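Local structure of carboxylase (Deinococcus radiodurans, 5H80) at residues Q289-V294 with G300-L305. The protein probably carboxylates biotin at the expense of ATP, as the biotin carboxylase domain of a single-chain bacterial carboxylase. Sequence-based numbering, arbitrary orientation.
Sequences QLAQEV and GTFEFL
Leu290, on the last turn of helix 277-293, packs against the ring of Phe302 from strand 299-306, and the two side chains lie alongside one another, pointing opposite ways. Two carbons of the leucine do the touching: CB comes to 3.5 Å from Phe302 CE1, while the methyl CD1 lies 3.5 Å from Phe302 CD1. CB and CD1 of Leu290 thus pack on adjacent ring carbons, the one from the root of the leucine and the other from one arm of its fork. Phe302 already leaves its strand in the direction of the helix, and CG anti to the carbonyl carbon (chi1 -64°) carries the ring on to the helix backbone. There its outer end arrives beside Ala291, with Phe302 CZ 4.1 Å from the backbone N of Ala291 and Phe302 CE2 4.3 Å from Ala291 CB. The approach is oblique, and the side-chain contact is apolar. All three residues are buried.

Val242 of strand 236-245 touches both Ala291 and Phe302, and Phe314 and Ala317 of strand 312-318 also pack on Phe302. On the helix side, Leu290 further rests on Leu155. A serine in place of Phe302 would probably open a gap under the helix, leaving CB and CD1 of Leu290 without their aromatic partner and putting a hydroxyl among apolar groups.

The strand neighbours Thr301 and Glu303 turn their polar ends to the other side of the sheet, away from the helix, where Glu303 forms a salt bridge with Lys265. The contact joins helix 277-293 to a central strand of the four-stranded antiparallel sheet, a helix-on-sheet layer consistent with the ATP-grasp fold of biotin carboxylases.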
loop_
_atom_site.group_PDB
_atom_site.type_symbol
_atom_site.label_atom_id
_atom_site.label_comp_id
_atom_site.label_asym_id
_atom_site.label_seq_id
_atom_site.Cartn_x
_atom_site.Cartn_y
_atom_site.Cartn_z
ATOM N N GLN A 289 -1.349 3.070 31.331
ATOM C CA GLN A 289 -1.038 3.562 32.726
ATOM C C GLN A 289 0.241 4.399 32.750
ATOM O O GLN A 289 0.161 5.505 33.174
ATOM C CB GLN A 289 -0.803 2.399 33.691
ATOM C CG GLN A 289 -2.045 1.610 34.060
ATOM C CD GLN A 289 -1.723 0.557 35.084
ATOM O OE1 GLN A 289 -1.362 -0.633 34.762
ATOM N NE2 GLN A 289 -1.655 1.021 36.341
ATOM N N LEU A 290 1.316 3.935 32.126
ATOM C CA LEU A 290 2.552 4.669 31.993
ATOM C C LEU A 290 2.325 5.997 31.286
ATOM O O LEU A 290 2.768 7.059 31.703
ATOM C CB LEU A 290 3.553 3.831 31.234
ATOM C CG LEU A 290 3.989 2.644 32.039
ATOM C CD1 LEU A 290 4.736 1.673 31.160
ATOM C CD2 LEU A 290 4.827 3.057 33.239
ATOM N N ALA A 291 1.600 5.947 30.162
ATOM C CA ALA A 291 1.442 7.147 29.332
ATOM C C ALA A 291 0.548 8.202 30.029
ATOM O O ALA A 291 0.787 9.420 30.032
ATOM C CB ALA A 291 0.690 6.715 28.064
ATOM N N GLN A 292 -0.536 7.705 30.587
ATOM C CA GLN A 292 -1.554 8.519 31.301
ATOM C C GLN A 292 -0.867 9.221 32.512
ATOM O O GLN A 292 -1.064 10.414 32.669
ATOM C CB GLN A 292 -2.783 7.765 31.746
ATOM C CG GLN A 292 -3.758 8.560 32.601
ATOM C CD GLN A 292 -4.656 9.458 31.769
ATOM O OE1 GLN A 292 -4.628 9.439 30.538
ATOM N NE2 GLN A 292 -5.490 10.236 32.442
ATOM N N GLU A 293 -0.000 8.513 33.199
ATOM C CA GLU A 293 0.669 9.075 34.406
ATOM C C GLU A 293 1.502 10.302 34.072
ATOM O O GLU A 293 1.521 11.285 34.877
ATOM C CB GLU A 293 1.523 8.069 35.174
ATOM C CG GLU A 293 1.746 8.468 36.644
ATOM C CD GLU A 293 0.451 8.569 37.462
ATOM O OE1 GLU A 293 -0.577 7.877 37.143
ATOM O OE2 GLU A 293 0.432 9.380 38.426
ATOM N N VAL A 294 2.186 10.301 32.911
ATOM C CA VAL A 294 2.886 11.541 32.400
ATOM C C VAL A 294 2.100 12.505 31.492
ATOM O O VAL A 294 2.668 13.519 31.054
ATOM C CB VAL A 294 4.199 11.216 31.751
ATOM C CG1 VAL A 294 5.026 10.305 32.664
ATOM C CG2 VAL A 294 4.020 10.501 30.345
ATOM N N GLY A 300 4.617 7.410 21.377
ATOM C CA GLY A 300 5.623 6.744 22.152
ATOM C C GLY A 300 5.357 5.256 22.127
ATOM O O GLY A 300 4.163 4.922 21.814
ATOM N N THR A 301 6.357 4.430 22.377
ATOM C CA THR A 301 6.194 3.001 22.362
ATOM C C THR A 301 6.658 2.502 23.772
ATOM O O THR A 301 7.676 2.972 24.221
ATOM C CB THR A 301 6.991 2.377 21.301
ATOM O OG1 THR A 301 6.548 2.867 20.019
ATOM C CG2 THR A 301 7.022 0.841 21.333
ATOM N N PHE A 302 5.955 1.526 24.337
ATOM C CA PHE A 302 6.308 0.849 25.542
ATOM C C PHE A 302 6.632 -0.611 25.169
ATOM O O PHE A 302 5.745 -1.349 24.641
ATOM C CB PHE A 302 5.177 0.970 26.505
ATOM C CG PHE A 302 4.929 2.341 26.911
ATOM C CD1 PHE A 302 5.662 2.875 27.996
ATOM C CD2 PHE A 302 4.140 3.211 26.132
ATOM C CE1 PHE A 302 5.500 4.207 28.373
ATOM C CE2 PHE A 302 4.028 4.569 26.477
ATOM C CZ PHE A 302 4.682 5.038 27.617
ATOM N N GLU A 303 7.864 -0.989 25.439
ATOM C CA GLU A 303 8.506 -2.291 25.080
ATOM C C GLU A 303 8.416 -3.284 26.298
ATOM O O GLU A 303 8.659 -2.891 27.441
ATOM C CB GLU A 303 9.899 -2.225 24.557
ATOM C CG GLU A 303 10.011 -1.305 23.380
ATOM C CD GLU A 303 11.448 -1.252 22.835
ATOM O OE1 GLU A 303 12.354 -1.818 23.497
ATOM O OE2 GLU A 303 11.638 -0.676 21.765
ATOM N N PHE A 304 8.076 -4.515 25.994
ATOM C CA PHE A 304 8.016 -5.569 27.012
ATOM C C PHE A 304 8.670 -6.855 26.500
ATOM O O PHE A 304 8.702 -7.133 25.301
ATOM C CB PHE A 304 6.554 -5.897 27.358
ATOM C CG PHE A 304 5.764 -4.769 27.827
ATOM C CD1 PHE A 304 5.592 -4.478 29.205
ATOM C CD2 PHE A 304 5.082 -3.915 26.909
ATOM C CE1 PHE A 304 4.836 -3.499 29.657
ATOM C CE2 PHE A 304 4.273 -2.828 27.389
ATOM C CZ PHE A 304 4.181 -2.581 28.783
ATOM N N LEU A 305 9.184 -7.643 27.450
ATOM C CA LEU A 305 9.488 -9.043 27.251
ATOM C C LEU A 305 8.350 -9.856 27.881
ATOM O O LEU A 305 7.864 -9.572 29.004
ATOM C CB LEU A 305 10.833 -9.469 27.886
ATOM C CG LEU A 305 12.086 -8.755 27.325
ATOM C CD1 LEU A 305 13.300 -9.269 28.090
ATOM C CD2 LEU A 305 12.139 -8.956 25.840
#